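Local coordinates for putative esterase (Bacteroides intestinalis DSM 17393, PDB 5VOL), which hydrolyses ferulic acid esters, as a carbohydrate esterase family 1 enzyme of the gut bacterium that works together with cognate xylanases on arabinoxylan, at the calcium ion site and the interface of chains A and B. Numbering follows the deposited sequence. Chains: chain A/B, Putative esterase.

Contact 1 and contact 2 belong to the same two-fold symmetric interface of chains A and B, the centres of their C-alpha atoms about 14 Å apart. Contact 1 joins the loops holding A:Asp221, A:Asp222 and A:Asp249 to strand 244-246 of chain B through a calcium ion; contact 2 packs helix 226-238 of one chain against the same helix of the other. That helix begins shortly after the aspartate pair and ends shortly before the strand, so metal and helix contacts draw on one stretch of chain. Together they tie the two copies into a pair, though the structure alone does not show that it forms in solution.

Contact 1: the calcium ion site. Residues chain A 221-222, 249-250; chain B 243-246. With CA (calcium ion), chain C.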
ATOM      1  N   ASP A 221       9.836 -10.757  -7.563  1.00 14.95           N
ATOM      2  CA  ASP A 221      10.363 -12.032  -7.076  1.00 16.62           C
ATOM      3  C   ASP A 221      10.342 -13.140  -8.159  1.00 18.63           C
ATOM      4  O   ASP A 221      11.103 -14.111  -8.085  1.00 16.20           O
ATOM      5  CB  ASP A 221       9.628 -12.502  -5.800  1.00 17.10           C
ATOM      6  CG  ASP A 221       8.162 -12.879  -6.024  1.00 18.95           C
ATOM      7  OD1 ASP A 221       7.504 -12.411  -6.984  1.00 19.53           O
ATOM      8  OD2 ASP A 221       7.643 -13.634  -5.168  1.00 19.26           O
ATOM      9  N   ASP A 222       9.518 -12.979  -9.186  1.00 18.55           N
ATOM     10  CA  ASP A 222       9.469 -14.010 -10.229  1.00 21.06           C
ATOM     11  C   ASP A 222      10.225 -13.621 -11.498  1.00 23.56           C
ATOM     12  O   ASP A 222      10.030 -14.241 -12.541  1.00 21.96           O
ATOM     13  CB  ASP A 222       8.016 -14.339 -10.565  1.00 23.10           C
ATOM     14  CG  ASP A 222       7.232 -14.816  -9.344  1.00 28.07           C
ATOM     15  OD1 ASP A 222       7.758 -15.664  -8.602  1.00 28.34           O
ATOM     16  OD2 ASP A 222       6.105 -14.326  -9.110  1.00 33.86           O
ATOM     17  N   ASP A 249       5.974  -8.453  -5.504  1.00 18.76           N
ATOM     18  CA  ASP A 249       5.412  -9.600  -6.201  1.00 18.72           C
ATOM     19  C   ASP A 249       5.444  -9.342  -7.703  1.00 20.32           C
ATOM     20  O   ASP A 249       5.067  -8.268  -8.151  1.00 18.40           O
ATOM     21  CB  ASP A 249       3.974  -9.865  -5.751  1.00 18.07           C
ATOM     22  CG  ASP A 249       3.395 -11.130  -6.367  1.00 20.71           C
ATOM     23  OD1 ASP A 249       4.157 -12.092  -6.561  1.00 19.28           O
ATOM     24  OD2 ASP A 249       2.184 -11.165  -6.651  1.00 22.05           O
ATOM     25  N   GLY A 250       5.859 -10.331  -8.487  1.00 20.74           N
ATOM     26  CA  GLY A 250       5.735 -10.182  -9.918  1.00 21.55           C
ATOM     27  C   GLY A 250       6.933 -10.549 -10.760  1.00 19.23           C
ATOM     28  O   GLY A 250       7.987 -10.963 -10.269  1.00 19.86           O
TER
ATOM     29  N   CYS B 243       7.242 -20.281  -3.854  1.00 21.90           N
ATOM     30  CA  CYS B 243       7.540 -19.485  -2.668  1.00 23.69           C
ATOM     31  C   CYS B 243       7.381 -18.006  -3.007  1.00 21.46           C
ATOM     32  O   CYS B 243       7.878 -17.568  -4.036  1.00 21.66           O
ATOM     33  CB  CYS B 243       8.962 -19.785  -2.180  1.00 20.28           C
ATOM     34  SG  CYS B 243       9.482 -18.943  -0.652  1.00 22.26           S
ATOM     35  N   GLN B 244       6.671 -17.246  -2.174  1.00 18.85           N
ATOM     36  CA  GLN B 244       6.626 -15.789  -2.352  1.00 19.94           C
ATOM     37  C   GLN B 244       7.817 -15.150  -1.637  1.00 19.92           C
ATOM     38  O   GLN B 244       8.183 -15.572  -0.544  1.00 20.46           O
ATOM     39  CB  GLN B 244       5.308 -15.194  -1.820  1.00 21.97           C
ATOM     40  CG  GLN B 244       4.059 -15.756  -2.494  1.00 20.90           C
ATOM     41  CD  GLN B 244       4.036 -15.464  -3.984  1.00 23.32           C
ATOM     42  OE1 GLN B 244       4.451 -14.396  -4.422  1.00 19.83           O
ATOM     43  NE2 GLN B 244       3.570 -16.424  -4.770  1.00 24.16           N
ATOM     44  N   PHE B 245       8.414 -14.130  -2.252  1.00 18.21           N
ATOM     45  CA  PHE B 245       9.548 -13.422  -1.659  1.00 17.80           C
ATOM     46  C   PHE B 245       9.269 -11.929  -1.757  1.00 17.43           C
ATOM     47  O   PHE B 245       8.897 -11.447  -2.830  1.00 16.63           O
ATOM     48  CB  PHE B 245      10.855 -13.801  -2.382  1.00 17.58           C
ATOM     49  CG  PHE B 245      12.121 -13.198  -1.776  1.00 18.62           C
ATOM     50  CD1 PHE B 245      12.314 -13.147  -0.398  1.00 19.19           C
ATOM     51  CD2 PHE B 245      13.134 -12.730  -2.600  1.00 19.73           C
ATOM     52  CE1 PHE B 245      13.494 -12.604   0.150  1.00 20.25           C
ATOM     53  CE2 PHE B 245      14.317 -12.186  -2.070  1.00 19.55           C
ATOM     54  CZ  PHE B 245      14.495 -12.127  -0.689  1.00 19.42           C
ATOM     55  N   ARG B 246       9.369 -11.224  -0.626  1.00 18.22           N
ATOM     56  CA  ARG B 246       9.186  -9.776  -0.574  1.00 17.83           C
ATOM     57  C   ARG B 246      10.381  -9.159   0.128  1.00 17.78           C
ATOM     58  O   ARG B 246      10.787  -9.610   1.203  1.00 18.38           O
ATOM     59  CB  ARG B 246       7.897  -9.364   0.169  1.00 19.03           C
ATOM     60  CG  ARG B 246       6.592  -9.949  -0.376  1.00 21.56           C
ATOM     61  CD  ARG B 246       6.230  -9.511  -1.807  1.00 20.03           C
ATOM     62  NE  ARG B 246       4.981 -10.165  -2.183  1.00 21.22           N
ATOM     63  CZ  ARG B 246       4.890 -11.309  -2.862  1.00 22.33           C
ATOM     64  NH1 ARG B 246       5.980 -11.918  -3.315  1.00 17.29           N
ATOM     65  NH2 ARG B 246       3.690 -11.835  -3.106  1.00 20.20           N
TER
HETATM   66 CA    CA C 301       5.559 -13.979  -6.585  1.00 28.36          CA
HETATM   67  O   HOH W   1       3.605 -15.106  -7.725  1.00 24.44           O
HETATM   68  O   HOH W   2       6.650 -16.291  -6.377  1.00 22.37           O
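A calcium site shared between two subunits sits here, with a cluster of loop aspartates from chain A facing strand 244-246 of chain B. The ion has seven modelled ligands. A:Asp221 holds it with both carboxylate oxygens, OD1 and OD2 each at 2.5 Å from CA. A:Asp222 OD2 and A:Asp249 OD1 give one oxygen each, the latter at 2.4 Å from CA; A:Asp249 reaches in with CG anti to its backbone N (chi1 -175°). Hard carboxylate oxygens suit calcium, and chain B adds a neutral one, the amide OE1 of B:Gln244, 2.5 Å from CA, on a chain bent at chi2 (-62°). Two waters are also bound. Water 2 also touches the A:Asp222 OD1 that the metal does not use, 2.6 Å away, and the carbonyl of B:Cys243, while water 1 meets B:Gln244 NE2.

B:Arg246 probably helps position the glutamine: NH1 and NH2 grip OE1 end-on, NH1 on a lone pair and NH2 from above the carbonyl plane, with OE1 lying in the guanidinium plane. The same guanidinium stacks almost parallel on the A:Asp249 carboxylate, the planes 18° apart, with A:Asp249 CB over the centre of the guanidinium. NH1 also forms a salt bridge to A:Asp221 OD2 at 3.0 Å. This positive charge probably offsets part of the aspartates' negative charge and may help keep them ionised. Backbone N-H groups fix A:Asp221 further: B:Phe245 N reaches the anti lone pair of OD2 at 3.1 Å in a nearly straight bond, and A:Gly250 N meets OD1 nearly along its C-O axis, from a backbone shape that comes easily to glycine.

In the fold, A:Asp221 and A:Asp222 lie in the loop between strand 214-218 and helix 226-238, and A:Asp249 and A:Gly250 in the loop between strand 244-246 and helix 254-271.

Contact 2: the interface of chains A and B. Residues chain A 230, 233-234, 237; chain B 226-227, 230, 234.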
ATOM      1  N   ILE A 230      19.976  -8.532  -7.448  1.00 18.85           N
ATOM      2  CA  ILE A 230      20.461  -8.861  -6.118  1.00 18.50           C
ATOM      3  C   ILE A 230      21.975  -8.658  -6.026  1.00 20.50           C
ATOM      4  O   ILE A 230      22.480  -8.090  -5.052  1.00 21.40           O
ATOM      5  CB  ILE A 230      20.098 -10.318  -5.739  1.00 19.73           C
ATOM      6  CG1 ILE A 230      18.608 -10.400  -5.399  1.00 17.18           C
ATOM      7  CG2 ILE A 230      20.948 -10.803  -4.572  1.00 17.67           C
ATOM      8  CD1 ILE A 230      18.101 -11.811  -5.182  1.00 16.11           C
ATOM      9  N   TYR A 233      22.720  -4.918  -5.863  1.00 19.93           N
ATOM     10  CA  TYR A 233      22.417  -4.325  -4.556  1.00 20.90           C
ATOM     11  C   TYR A 233      23.430  -4.736  -3.488  1.00 17.79           C
ATOM     12  O   TYR A 233      23.880  -3.916  -2.695  1.00 22.74           O
ATOM     13  CB  TYR A 233      21.002  -4.700  -4.095  1.00 19.85           C
ATOM     14  CG  TYR A 233      20.706  -4.135  -2.725  1.00 19.38           C
ATOM     15  CD1 TYR A 233      20.680  -2.757  -2.522  1.00 20.81           C
ATOM     16  CD2 TYR A 233      20.479  -4.969  -1.634  1.00 22.35           C
ATOM     17  CE1 TYR A 233      20.419  -2.214  -1.261  1.00 22.84           C
ATOM     18  CE2 TYR A 233      20.221  -4.432  -0.359  1.00 19.37           C
ATOM     19  CZ  TYR A 233      20.193  -3.064  -0.192  1.00 20.83           C
ATOM     20  OH  TYR A 233      19.947  -2.527   1.049  1.00 21.50           O
ATOM     21  N   GLN A 234      23.802  -6.002  -3.468  1.00 19.80           N
ATOM     22  CA  GLN A 234      24.792  -6.469  -2.498  1.00 21.67           C
ATOM     23  C   GLN A 234      26.153  -5.767  -2.684  1.00 23.92           C
ATOM     24  O   GLN A 234      26.807  -5.382  -1.705  1.00 23.27           O
ATOM     25  CB  GLN A 234      24.934  -7.997  -2.597  1.00 19.59           C
ATOM     26  CG  GLN A 234      23.684  -8.728  -2.103  1.00 23.06           C
ATOM     27  CD  GLN A 234      23.709 -10.234  -2.317  1.00 24.50           C
ATOM     28  OE1 GLN A 234      24.288 -10.733  -3.284  1.00 23.65           O
ATOM     29  NE2 GLN A 234      23.055 -10.966  -1.416  1.00 22.61           N
ATOM     30  N   ARG A 237      25.615  -2.128  -1.395  1.00 22.60           N
ATOM     31  CA  ARG A 237      25.513  -2.162   0.059  1.00 27.07           C
ATOM     32  C   ARG A 237      26.871  -2.471   0.664  1.00 27.63           C
ATOM     33  O   ARG A 237      27.304  -1.793   1.581  1.00 30.16           O
ATOM     34  CB  ARG A 237      24.477  -3.203   0.511  1.00 23.75           C
ATOM     35  CG  ARG A 237      24.162  -3.193   2.009  1.00 28.34           C
ATOM     36  CD  ARG A 237      23.544  -4.538   2.412  1.00 27.08           C
ATOM     37  NE  ARG A 237      24.429  -5.632   2.006  1.00 29.12           N
ATOM     38  CZ  ARG A 237      24.056  -6.898   1.871  1.00 27.78           C
ATOM     39  NH1 ARG A 237      22.801  -7.252   2.096  1.00 24.02           N
ATOM     40  NH2 ARG A 237      24.939  -7.809   1.481  1.00 29.86           N
TER
ATOM     41  N   LEU B 226      19.272 -10.365   5.314  1.00 18.62           N
ATOM     42  CA  LEU B 226      18.739 -10.377   3.955  1.00 19.15           C
ATOM     43  C   LEU B 226      19.462 -11.410   3.091  1.00 22.36           C
ATOM     44  O   LEU B 226      18.822 -12.154   2.358  1.00 20.34           O
ATOM     45  CB  LEU B 226      18.837  -8.993   3.290  1.00 18.57           C
ATOM     46  CG  LEU B 226      18.427  -8.970   1.804  1.00 18.88           C
ATOM     47  CD1 LEU B 226      16.936  -9.319   1.651  1.00 19.42           C
ATOM     48  CD2 LEU B 226      18.724  -7.627   1.138  1.00 21.13           C
ATOM     49  N   ASP B 227      20.789 -11.473   3.195  1.00 21.38           N
ATOM     50  CA  ASP B 227      21.555 -12.370   2.329  1.00 20.89           C
ATOM     51  C   ASP B 227      21.168 -13.845   2.536  1.00 24.27           C
ATOM     52  O   ASP B 227      21.029 -14.591   1.561  1.00 21.61           O
ATOM     53  CB  ASP B 227      23.064 -12.179   2.551  1.00 23.73           C
ATOM     54  CG  ASP B 227      23.594 -10.884   1.930  1.00 30.05           C
ATOM     55  OD1 ASP B 227      22.816 -10.156   1.270  1.00 25.50           O
ATOM     56  OD2 ASP B 227      24.804 -10.604   2.083  1.00 28.19           O
ATOM     57  N   ILE B 230      17.797 -14.439   0.934  1.00 19.70           N
ATOM     58  CA  ILE B 230      17.989 -14.523  -0.512  1.00 19.35           C
ATOM     59  C   ILE B 230      18.452 -15.935  -0.891  1.00 19.52           C
ATOM     60  O   ILE B 230      17.916 -16.545  -1.813  1.00 20.66           O
ATOM     61  CB  ILE B 230      18.999 -13.468  -0.994  1.00 19.48           C
ATOM     62  CG1 ILE B 230      18.332 -12.088  -1.040  1.00 18.70           C
ATOM     63  CG2 ILE B 230      19.551 -13.816  -2.383  1.00 20.33           C
ATOM     64  CD1 ILE B 230      19.310 -10.920  -1.142  1.00 16.68           C
ATOM     65  N   GLN B 234      16.425 -18.369  -3.330  1.00 19.18           N
ATOM     66  CA  GLN B 234      17.077 -18.884  -4.538  1.00 21.80           C
ATOM     67  C   GLN B 234      17.115 -20.423  -4.561  1.00 22.44           C
ATOM     68  O   GLN B 234      16.857 -21.030  -5.592  1.00 23.13           O
ATOM     69  CB  GLN B 234      18.480 -18.298  -4.666  1.00 22.83           C
ATOM     70  CG  GLN B 234      18.464 -16.816  -5.077  1.00 21.95           C
ATOM     71  CD  GLN B 234      19.833 -16.174  -5.032  1.00 22.35           C
ATOM     72  OE1 GLN B 234      20.691 -16.570  -4.243  1.00 21.00           O
ATOM     73  NE2 GLN B 234      20.051 -15.180  -5.890  1.00 21.85           N
TER
HETATM   74  O   HOH W   3      22.833 -13.889  -0.824  1.00 24.05           O
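B:Asp227 receives the polar contacts of this helix-to-helix interface, in which helix 226-238 of one copy of the family 1 carbohydrate esterase meets the same helix of the other chain across the two-fold, so that each contact has its twin with the chains exchanged. A:Arg237 comes tip to tip and grips the carboxylate with two nitrogens, one to each oxygen. NH2 reaches OD2 at 2.9 Å on the syn lone pair, and this is the salt bridge. NH1 meets OD1 at 3.0 Å from above the carboxylate plane, because guanidinium and carboxylate are turned 49° apart. OD1 accepts again from the amide NE2 of A:Gln234 at 2.8 Å, which approaches 73° out of the carboxylate plane. Arginine suits the place because its paired N-H groups can serve both oxygens; glutamine adds a neutral donor, and the charged and polar donors together probably stabilise the ionised carboxylate. Water 3 extends the network, linking A:Gln234 NE2, 3.0 Å away, to the backbone carbonyl of B:Asp227.

Beside the polar group, the branched tips of the two Ile230 side chains touch, A:Ile230 CD1 lying 3.7 Å from B:Ile230 CG2. Both isoleucines hold CG1 anti to the carbonyl carbon and CG2 anti to the backbone N, a rotamer well suited to a helix, so each can present CG2 and CD1 across the interface and bury apolar surface there. The tip of B:Gln234 approaches A:Ile230 CD1. B:Leu226 crosses A:Tyr233 obliquely, its CD2 3.8 Å from CE2 of the ring; leucine's methyl and the tyrosine's ring carbons make a suitably apolar pair.

Further out, torsions and neighbours along the helix set these tips. A:Gln234 runs extended beyond CG (chi2 174°) and thereby carries its amide across to B:Asp227. A:Arg237 leaves with CG anti to the backbone N and bends at chi3, which turns its guanidinium back until one face lies over A:Gln234 CA, offset toward the rim.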